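Local coordinates for SnoaL-like domain-containing protein (Methylibium petroleiphilum PM1, PDB 3G16) that is of unknown function but adopts the cystatin-like fold of SnoaL-like domains and probably binds a small molecule in its cone-shaped pocket, at residues T18-C23 / I89-F94; A39-P44 / H60-A65; C107-R112 / A143-R148. All blocks are in the same frame, centred on the assembly; numbering follows the deposited sequence.

Contact 1 of 3, residues T18-C23 / I89-F94; sequences TYYDGC and IEWTHF
At Ile89 the CG2 methyl lies opposite the backbone N (chi1, measured to CG1, is -51°), while Trp91 places CG between its backbone N and carbonyl carbon (chi1 53°); these two torsions bring the isoleucine CG2 and CD1 and the root of the indole up to the phenol end of Tyr20, on neighbouring sides. That phenol reaches from helix 9-24 to strand 86-95, with its OH leading. It meets the isoleucine head on: Ile89 CG2 lies 3.6 Å from Tyr20 OH, and Ile89 CD1 reaches Tyr20 CE1 at 3.6 Å. The tryptophan is crossed at about a right angle. Its CB sits near the plane of the tyrosine ring, at the edge, 3.6 Å from Tyr20 OH, and Trp91 CD1 is also 3.6 Å from that oxygen. From there the indole leads away from the helix, so its root does most of the touching. All three residues are buried, and no hydrogen bond joins the two segments. The hydroxyl instead bonds to Glu106 on the neighbouring strand 100-111, and Ile75 on strand 71-81 packs against the same tyrosine. An unidentified ligand lies about 3 Å from the Tyr20 side chain, nearest atoms. The chemistry is therefore two-part: apolar carbons confine the phenol while one carboxylate takes up its polar end, which probably fixes the hydroxyl near the bound unknown molecule, consistent with the pocket of this fold.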
loop_
_atom_site.group_PDB
_atom_site.type_symbol
_atom_site.label_atom_id
_atom_site.label_comp_id
_atom_site.label_asym_id
_atom_site.label_seq_id
_atom_site.Cartn_x
_atom_site.Cartn_y
_atom_site.Cartn_z
ATOM N N THR A 18 -4.412 17.963 -4.353
ATOM C CA THR A 18 -3.568 19.094 -4.674
ATOM C C THR A 18 -2.113 18.606 -4.904
ATOM O O THR A 18 -1.398 19.051 -5.772
ATOM C CB THR A 18 -3.581 20.155 -3.576
ATOM O OG1 THR A 18 -4.927 20.633 -3.432
ATOM C CG2 THR A 18 -2.657 21.336 -3.931
ATOM N N TYR A 19 -1.668 17.681 -4.055
ATOM C CA TYR A 19 -0.337 17.116 -4.127
ATOM C C TYR A 19 -0.118 16.448 -5.497
ATOM O O TYR A 19 0.851 16.710 -6.171
ATOM C CB TYR A 19 -0.098 16.134 -2.954
ATOM C CG TYR A 19 1.087 15.225 -3.104
ATOM C CD1 TYR A 19 2.375 15.712 -3.354
ATOM C CD2 TYR A 19 0.931 13.894 -2.904
ATOM C CE1 TYR A 19 3.446 14.844 -3.483
ATOM C CE2 TYR A 19 2.002 13.010 -3.024
ATOM C CZ TYR A 19 3.258 13.501 -3.326
ATOM O OH TYR A 19 4.316 12.589 -3.401
ATOM N N TYR A 20 -1.031 15.536 -5.841
ATOM C CA TYR A 20 -0.933 14.834 -7.138
ATOM C C TYR A 20 -1.010 15.799 -8.311
ATOM O O TYR A 20 -0.310 15.640 -9.282
ATOM C CB TYR A 20 -1.954 13.687 -7.227
ATOM C CG TYR A 20 -1.472 12.385 -6.617
ATOM C CD1 TYR A 20 -1.315 12.262 -5.277
ATOM C CD2 TYR A 20 -1.184 11.305 -7.416
ATOM C CE1 TYR A 20 -0.816 11.069 -4.686
ATOM C CE2 TYR A 20 -0.751 10.080 -6.886
ATOM C CZ TYR A 20 -0.543 9.998 -5.505
ATOM O OH TYR A 20 -0.077 8.771 -4.990
ATOM N N ASP A 21 -1.860 16.816 -8.206
ATOM C CA ASP A 21 -1.909 17.863 -9.245
ATOM C C ASP A 21 -0.531 18.489 -9.386
ATOM O O ASP A 21 -0.007 18.685 -10.455
ATOM C CB ASP A 21 -2.918 18.941 -8.913
ATOM C CG ASP A 21 -4.369 18.504 -9.109
ATOM O OD1 ASP A 21 -4.633 17.386 -9.522
ATOM O OD2 ASP A 21 -5.254 19.365 -8.769
ATOM N N GLY A 22 0.030 18.870 -8.258
ATOM C CA GLY A 22 1.344 19.487 -8.244
ATOM C C GLY A 22 2.422 18.596 -8.829
ATOM O O GLY A 22 3.329 19.065 -9.515
ATOM N N CYS A 23 2.339 17.309 -8.519
ATOM C CA CYS A 23 3.257 16.346 -9.132
ATOM C C CYS A 23 3.149 16.394 -10.655
ATOM O O CYS A 23 4.135 16.582 -11.352
ATOM C CB CYS A 23 2.941 14.910 -8.683
ATOM S SG CYS A 23 3.349 14.570 -6.932
ATOM N N ILE A 89 -3.475 5.369 -0.735
ATOM C CA ILE A 89 -3.706 5.695 -2.135
ATOM C C ILE A 89 -3.177 4.559 -3.007
ATOM O O ILE A 89 -1.994 4.156 -2.834
ATOM C CB ILE A 89 -2.947 6.984 -2.556
ATOM C CG1 ILE A 89 -3.223 8.151 -1.571
ATOM C CG2 ILE A 89 -3.256 7.355 -4.009
ATOM C CD1 ILE A 89 -2.330 9.387 -1.823
ATOM N N GLU A 90 -3.983 4.037 -3.925
ATOM C CA GLU A 90 -3.511 3.114 -4.968
ATOM C C GLU A 90 -3.272 4.015 -6.154
ATOM O O GLU A 90 -4.142 4.830 -6.477
ATOM C CB GLU A 90 -4.531 2.046 -5.325
ATOM C CG GLU A 90 -4.043 0.968 -6.253
ATOM C CD GLU A 90 -5.151 0.016 -6.661
ATOM O OE1 GLU A 90 -6.330 0.469 -6.717
ATOM O OE2 GLU A 90 -4.855 -1.156 -6.932
ATOM N N TRP A 91 -2.080 3.941 -6.731
ATOM C CA TRP A 91 -1.671 4.884 -7.743
ATOM C C TRP A 91 -0.995 4.223 -8.945
ATOM O O TRP A 91 -0.584 3.048 -8.884
ATOM C CB TRP A 91 -0.723 5.943 -7.110
ATOM C CG TRP A 91 0.440 5.335 -6.369
ATOM C CD1 TRP A 91 0.531 5.223 -5.015
ATOM C CD2 TRP A 91 1.643 4.734 -6.894
ATOM N NE1 TRP A 91 1.693 4.568 -4.659
ATOM C CE2 TRP A 91 2.409 4.283 -5.785
ATOM C CE3 TRP A 91 2.170 4.580 -8.175
ATOM C CZ2 TRP A 91 3.647 3.643 -5.936
ATOM C CZ3 TRP A 91 3.402 3.947 -8.327
ATOM C CH2 TRP A 91 4.122 3.487 -7.202
ATOM N N THR A 92 -0.836 4.994 -10.006
ATOM C CA THR A 92 -0.077 4.577 -11.169
ATOM C C THR A 92 0.894 5.697 -11.482
ATOM O O THR A 92 0.515 6.876 -11.509
ATOM C CB THR A 92 -0.946 4.286 -12.394
ATOM O OG1 THR A 92 -1.860 3.224 -12.060
ATOM C CG2 THR A 92 -0.104 3.858 -13.619
ATOM N N HIS A 93 2.142 5.314 -11.697
ATOM C CA HIS A 93 3.205 6.192 -12.149
ATOM C C HIS A 93 3.487 5.790 -13.610
ATOM O O HIS A 93 4.084 4.737 -13.888
ATOM C CB HIS A 93 4.434 6.021 -11.243
ATOM C CG HIS A 93 5.610 6.867 -11.640
ATOM N ND1 HIS A 93 6.763 6.920 -10.882
ATOM C CD2 HIS A 93 5.781 7.742 -12.659
ATOM C CE1 HIS A 93 7.623 7.735 -11.483
ATOM N NE2 HIS A 93 7.048 8.257 -12.557
ATOM N N PHE A 94 3.028 6.602 -14.550
ATOM C CA PHE A 94 3.273 6.394 -15.957
ATOM C C PHE A 94 4.588 7.076 -16.283
ATOM O O PHE A 94 4.694 8.285 -16.199
ATOM C CB PHE A 94 2.167 7.004 -16.825
ATOM C CG PHE A 94 0.861 6.262 -16.761
ATOM C CD1 PHE A 94 0.699 5.110 -17.475
ATOM C CD2 PHE A 94 -0.188 6.724 -15.980
ATOM C CE1 PHE A 94 -0.510 4.397 -17.416
ATOM C CE2 PHE A 94 -1.399 6.023 -15.914
ATOM C CZ PHE A 94 -1.516 4.846 -16.632
#

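Contact 2 of 3, residues A39-P44 / H60-A65; sequences AVHYFP and HRWRTA
Trp62 presents one edge of its six-membered ring to two aromatic rings at once, His41 and Phe43, residues from the same short run of chain. Toward His41 the meeting is an offset edge-to-face pair, with planes at 80° and Trp62 CZ2 lying 3.9 Å from His41 NE2. Phe43 and Trp62 reach toward each other from opposite directions and meet rim to rim: the planes stand at 87°, and Phe43 CE1 is 3.6 Å from Trp62 CH2. His41 and Phe43 also lean on each other, Phe43 CZ standing over the rim of one imidazole face. A bond within the segment, His41 ND1 to Tyr42 O at 3.1 Å, helps hold the imidazole's rotation; the acceptor lies in the ring plane, although the donor sits well above the carbonyl plane. With an alanine here in place of His41, the CZ2 edge of Trp62 would probably lose the ring it abuts, and Tyr42 O its side-chain donor. Tyr19 of helix 9-24 probably takes the indole N-H, while Phe52 and Tyr48 each meet Phe43 edge-to-face, extending the aromatic cluster. An unidentified ligand comes within about 3 Å of the Trp62 side chain, nearest atoms. Between strand 39-42 and helix 55-69 cohesion thus rests on ring packing, while His41 ND1 and Trp62 NE1 find their partners in Tyr42 and Tyr19.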
loop_
_atom_site.group_PDB
_atom_site.type_symbol
_atom_site.label_atom_id
_atom_site.label_comp_id
_atom_site.label_asym_id
_atom_site.label_seq_id
_atom_site.Cartn_x
_atom_site.Cartn_y
_atom_site.Cartn_z
ATOM N N ALA A 39 8.480 16.697 6.197
ATOM C CA ALA A 39 7.899 15.448 5.749
ATOM C C ALA A 39 8.931 14.567 5.045
ATOM O O ALA A 39 9.819 15.062 4.349
ATOM C CB ALA A 39 6.754 15.724 4.761
ATOM N N VAL A 40 8.767 13.264 5.228
ATOM C CA VAL A 40 9.649 12.266 4.594
ATOM C C VAL A 40 8.795 11.326 3.736
ATOM O O VAL A 40 7.708 10.884 4.133
ATOM C CB VAL A 40 10.461 11.473 5.612
ATOM C CG1 VAL A 40 11.424 10.492 4.900
ATOM C CG2 VAL A 40 11.282 12.406 6.518
ATOM N N HIS A 41 9.290 11.015 2.545
ATOM C CA HIS A 41 8.694 9.994 1.658
ATOM C C HIS A 41 9.636 8.793 1.643
ATOM O O HIS A 41 10.861 8.935 1.411
ATOM C CB HIS A 41 8.586 10.513 0.239
ATOM C CG HIS A 41 7.557 9.831 -0.618
ATOM N ND1 HIS A 41 7.411 8.452 -0.734
ATOM C CD2 HIS A 41 6.669 10.367 -1.475
ATOM C CE1 HIS A 41 6.448 8.197 -1.618
ATOM N NE2 HIS A 41 5.973 9.345 -2.085
ATOM N N TYR A 42 9.099 7.616 1.943
ATOM C CA TYR A 42 9.842 6.358 1.925
ATOM C C TYR A 42 9.397 5.546 0.731
ATOM O O TYR A 42 8.238 5.627 0.269
ATOM C CB TYR A 42 9.579 5.589 3.209
ATOM C CG TYR A 42 10.017 6.301 4.458
ATOM C CD1 TYR A 42 11.294 6.185 4.904
ATOM C CD2 TYR A 42 9.161 7.112 5.189
ATOM C CE1 TYR A 42 11.737 6.846 6.037
ATOM C CE2 TYR A 42 9.585 7.775 6.331
ATOM C CZ TYR A 42 10.872 7.638 6.760
ATOM O OH TYR A 42 11.312 8.286 7.918
ATOM N N PHE A 43 10.315 4.666 0.317
ATOM C CA PHE A 43 10.150 3.802 -0.854
ATOM C C PHE A 43 10.753 2.449 -0.551
ATOM O O PHE A 43 11.518 2.324 0.381
ATOM C CB PHE A 43 10.899 4.395 -2.082
ATOM C CG PHE A 43 10.483 5.773 -2.413
ATOM C CD1 PHE A 43 9.401 5.997 -3.206
ATOM C CD2 PHE A 43 11.199 6.857 -1.927
ATOM C CE1 PHE A 43 8.997 7.275 -3.533
ATOM C CE2 PHE A 43 10.812 8.150 -2.245
ATOM C CZ PHE A 43 9.717 8.379 -3.035
ATOM N N PRO A 44 10.443 1.467 -1.401
ATOM C CA PRO A 44 11.166 0.211 -1.201
ATOM C C PRO A 44 12.672 0.418 -1.130
ATOM O O PRO A 44 13.220 1.248 -1.894
ATOM C CB PRO A 44 10.745 -0.600 -2.429
ATOM C CG PRO A 44 9.428 -0.100 -2.784
ATOM C CD PRO A 44 9.470 1.394 -2.494
ATOM N N HIS A 60 11.246 18.622 -5.441
ATOM C CA HIS A 60 12.297 18.759 -6.442
ATOM C C HIS A 60 12.458 17.466 -7.233
ATOM O O HIS A 60 12.631 17.491 -8.471
ATOM C CB HIS A 60 13.619 19.147 -5.761
ATOM C CG HIS A 60 14.715 19.430 -6.735
ATOM N ND1 HIS A 60 14.540 20.367 -7.731
ATOM C CD2 HIS A 60 15.996 18.997 -6.834
ATOM C CE1 HIS A 60 15.665 20.489 -8.414
ATOM N NE2 HIS A 60 16.547 19.646 -7.920
ATOM N N ARG A 61 12.418 16.334 -6.528
ATOM C CA ARG A 61 12.659 15.060 -7.178
ATOM C C ARG A 61 11.503 14.678 -8.101
ATOM O O ARG A 61 11.732 14.194 -9.202
ATOM C CB ARG A 61 13.032 14.007 -6.126
ATOM C CG ARG A 61 14.439 14.345 -5.508
ATOM C CD ARG A 61 14.787 13.619 -4.270
ATOM N NE ARG A 61 15.873 14.306 -3.584
ATOM C CZ ARG A 61 16.407 13.887 -2.432
ATOM N NH1 ARG A 61 16.098 12.702 -1.918
ATOM N NH2 ARG A 61 17.331 14.623 -1.827
ATOM N N TRP A 62 10.270 14.983 -7.711
ATOM C CA TRP A 62 9.161 14.716 -8.632
ATOM C C TRP A 62 9.212 15.689 -9.806
ATOM O O TRP A 62 8.907 15.292 -10.923
ATOM C CB TRP A 62 7.815 14.753 -7.959
ATOM C CG TRP A 62 7.548 13.718 -6.942
ATOM C CD1 TRP A 62 6.797 13.880 -5.823
ATOM C CD2 TRP A 62 7.997 12.339 -6.913
ATOM N NE1 TRP A 62 6.727 12.721 -5.103
ATOM C CE2 TRP A 62 7.446 11.759 -5.751
ATOM C CE3 TRP A 62 8.785 11.519 -7.750
ATOM C CZ2 TRP A 62 7.661 10.430 -5.401
ATOM C CZ3 TRP A 62 8.973 10.168 -7.386
ATOM C CH2 TRP A 62 8.432 9.663 -6.208
ATOM N N ARG A 63 9.615 16.953 -9.622
ATOM C CA ARG A 63 9.740 17.849 -10.744
ATOM C C ARG A 63 10.761 17.274 -11.741
ATOM O O ARG A 63 10.517 17.272 -12.958
ATOM C CB ARG A 63 10.198 19.206 -10.278
ATOM C CG ARG A 63 10.455 20.143 -11.457
ATOM C CD ARG A 63 11.204 21.285 -11.029
ATOM N NE ARG A 63 11.647 22.108 -12.126
ATOM C CZ ARG A 63 12.660 22.932 -11.987
ATOM N NH1 ARG A 63 13.318 22.969 -10.812
ATOM N NH2 ARG A 63 13.025 23.691 -13.012
ATOM N N THR A 64 11.871 16.740 -11.252
ATOM C CA THR A 64 12.890 16.122 -12.081
ATOM C C THR A 64 12.303 14.950 -12.872
ATOM O O THR A 64 12.594 14.753 -14.056
ATOM C CB THR A 64 14.038 15.628 -11.164
ATOM O OG1 THR A 64 14.599 16.754 -10.463
ATOM C CG2 THR A 64 15.113 14.912 -11.964
ATOM N N ALA A 65 11.481 14.161 -12.189
ATOM C CA ALA A 65 10.879 12.996 -12.823
ATOM C C ALA A 65 9.984 13.413 -13.973
ATOM O O ALA A 65 9.984 12.777 -15.051
ATOM C CB ALA A 65 10.072 12.164 -11.820
#

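Contact 3 of 3, residues C107-R112 / A143-R148; sequences CVEFDR and AGRGYR
Glu109 and Arg145 reach toward each other and form a long salt bridge, with Glu109 OE2 3.4 Å from Arg145 NH2. The glutamate side is the tight one. Buried on strand 100-111, its carboxylate is gripped by other charges too: OE1 pairs with Arg118 and OE2 with Arg121, both on strand 116-124. The arginine side is loose, since Arg145 rides on an exposed type I turn, Ala143 to Gly146, closed by a bond from Gly146 N to Ala143 O at 3.2 Å. Its chain bends at chi2 and chi3 (-79° and -70°), carrying the guanidinium to Glu109. Glu109 OE2 approaches the edge of that group, near its plane, yet the carboxylate is turned 55° against it, so this is not a flat two-toothed pairing. NH2 has a second carboxylate in Glu119, and the alternating charges probably steady one another. Gly146 has backbone angles that call for glycine. Beyond the turn, Tyr147 bonds to Glu90 of the second subunit. Here a C-terminal tail lies across the sheet face turned away from the helices, the face on which two copies of this cystatin-like fold associate, as in many NTF2-clan dimers.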
loop_
_atom_site.group_PDB
_atom_site.type_symbol
_atom_site.label_atom_id
_atom_site.label_comp_id
_atom_site.label_asym_id
_atom_site.label_seq_id
_atom_site.Cartn_x
_atom_site.Cartn_y
_atom_site.Cartn_z
ATOM N N CYS A 107 0.851 4.540 2.004
ATOM C CA CYS A 107 0.217 5.011 3.236
ATOM C C CYS A 107 0.617 6.441 3.442
ATOM O O CYS A 107 1.804 6.793 3.252
ATOM C CB CYS A 107 0.689 4.193 4.406
ATOM S SG CYS A 107 0.116 2.450 4.313
ATOM N N VAL A 108 -0.348 7.283 3.827
ATOM C CA VAL A 108 -0.121 8.704 4.027
ATOM C C VAL A 108 -0.531 9.074 5.420
ATOM O O VAL A 108 -1.692 8.812 5.817
ATOM C CB VAL A 108 -0.952 9.510 3.001
ATOM C CG1 VAL A 108 -0.771 11.013 3.172
ATOM C CG2 VAL A 108 -0.617 9.114 1.565
ATOM N N GLU A 109 0.375 9.657 6.204
ATOM C CA GLU A 109 0.042 10.177 7.511
ATOM C C GLU A 109 -0.101 11.679 7.450
ATOM O O GLU A 109 0.734 12.358 6.886
ATOM C CB GLU A 109 1.119 9.869 8.543
ATOM C CG GLU A 109 1.396 8.396 8.767
ATOM C CD GLU A 109 2.320 8.132 9.921
ATOM O OE1 GLU A 109 2.899 9.067 10.487
ATOM O OE2 GLU A 109 2.487 6.912 10.200
ATOM N N PHE A 110 -1.162 12.196 8.090
ATOM C CA PHE A 110 -1.328 13.617 8.275
ATOM C C PHE A 110 -0.843 14.071 9.630
ATOM O O PHE A 110 -0.925 13.357 10.624
ATOM C CB PHE A 110 -2.800 14.005 8.101
ATOM C CG PHE A 110 -3.208 14.074 6.664
ATOM C CD1 PHE A 110 -3.531 12.899 5.966
ATOM C CD2 PHE A 110 -3.233 15.257 5.978
ATOM C CE1 PHE A 110 -3.876 12.964 4.639
ATOM C CE2 PHE A 110 -3.596 15.307 4.647
ATOM C CZ PHE A 110 -3.903 14.169 3.987
ATOM N N ASP A 111 -0.321 15.283 9.619
ATOM C CA ASP A 111 -0.074 16.067 10.841
ATOM C C ASP A 111 -1.421 16.737 11.166
ATOM O O ASP A 111 -1.840 17.656 10.479
ATOM C CB ASP A 111 0.989 17.120 10.588
ATOM C CG ASP A 111 1.168 18.068 11.726
ATOM O OD1 ASP A 111 1.294 17.623 12.887
ATOM O OD2 ASP A 111 1.163 19.268 11.501
ATOM N N ARG A 112 -2.056 16.285 12.231
ATOM C CA ARG A 112 -3.366 16.834 12.632
ATOM C C ARG A 112 -3.296 18.315 12.994
ATOM O O ARG A 112 -4.271 19.030 12.774
ATOM C CB ARG A 112 -3.929 16.072 13.802
ATOM C CG ARG A 112 -4.233 14.598 13.548
ATOM C CD ARG A 112 -4.452 13.904 14.881
ATOM N NE ARG A 112 -4.775 12.482 14.813
ATOM C CZ ARG A 112 -5.998 11.986 14.756
ATOM N NH1 ARG A 112 -7.058 12.771 14.685
ATOM N NH2 ARG A 112 -6.193 10.660 14.769
ATOM N N ALA A 143 12.611 -0.255 13.997
ATOM C CA ALA A 143 12.788 -0.519 15.415
ATOM C C ALA A 143 12.272 0.641 16.285
ATOM O O ALA A 143 11.461 0.455 17.191
ATOM C CB ALA A 143 14.256 -0.808 15.701
ATOM N N GLY A 144 12.675 1.855 15.933
ATOM C CA GLY A 144 12.306 3.010 16.728
ATOM C C GLY A 144 10.829 3.365 16.616
ATOM O O GLY A 144 10.244 3.970 17.509
ATOM N N ARG A 145 10.203 2.967 15.518
ATOM C CA ARG A 145 8.802 3.239 15.303
ATOM C C ARG A 145 7.873 2.172 15.870
ATOM O O ARG A 145 6.651 2.242 15.697
ATOM C CB ARG A 145 8.553 3.436 13.792
ATOM C CG ARG A 145 9.117 4.743 13.307
ATOM C CD ARG A 145 8.224 5.921 13.651
ATOM N NE ARG A 145 7.002 5.879 12.847
ATOM C CZ ARG A 145 6.867 6.435 11.634
ATOM N NH1 ARG A 145 7.851 7.102 11.081
ATOM N NH2 ARG A 145 5.720 6.294 10.970
ATOM N N GLY A 146 8.457 1.150 16.504
ATOM C CA GLY A 146 7.620 0.157 17.155
ATOM C C GLY A 146 7.131 -0.973 16.277
ATOM O O GLY A 146 6.270 -1.743 16.680
ATOM N N TYR A 147 7.674 -1.065 15.063
ATOM C CA TYR A 147 7.347 -2.153 14.172
ATOM C C TYR A 147 8.165 -3.386 14.581
ATOM O O TYR A 147 9.282 -3.282 15.086
ATOM C CB TYR A 147 7.741 -1.810 12.724
ATOM C CG TYR A 147 6.861 -0.833 11.961
ATOM C CD1 TYR A 147 6.587 0.434 12.410
ATOM C CD2 TYR A 147 6.336 -1.200 10.732
ATOM C CE1 TYR A 147 5.786 1.285 11.716
ATOM C CE2 TYR A 147 5.548 -0.347 10.002
ATOM C CZ TYR A 147 5.272 0.912 10.480
ATOM O OH TYR A 147 4.476 1.805 9.792
ATOM N N ARG A 148 7.654 -4.581 14.339
ATOM C CA ARG A 148 8.438 -5.744 14.591
ATOM C C ARG A 148 9.596 -5.788 13.600
ATOM O O ARG A 148 9.428 -5.470 12.392
ATOM C CB ARG A 148 7.616 -7.042 14.392
ATOM C CG ARG A 148 6.711 -7.459 15.488
ATOM C CD ARG A 148 7.469 -7.733 16.779
ATOM N NE ARG A 148 8.334 -8.929 16.968
ATOM C CZ ARG A 148 8.154 -9.825 17.943
ATOM N NH1 ARG A 148 7.098 -9.737 18.733
ATOM N NH2 ARG A 148 9.004 -10.826 18.127
#

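From the N terminus, helix 9-24 opens the long loop that contact 1 closes at strand 86-95. Contact 2 is nested inside that loop, closing a shorter one from strand 39-42 to helix 55-69. The two helices touch where Cys23 SG packs on Trp62 CD1 at 3.7 Å, so both are tied to each other as well as to the mixed sheet. Contact 3 follows in series, opening on strand 100-111 and closing in the C-terminal tail; no loops cross. It joins contact 1 through packing of Ile89 on Val108 across neighbouring strands. Contacts 1 and 2 thus fasten the helices to the sheet, and contact 3 the tail.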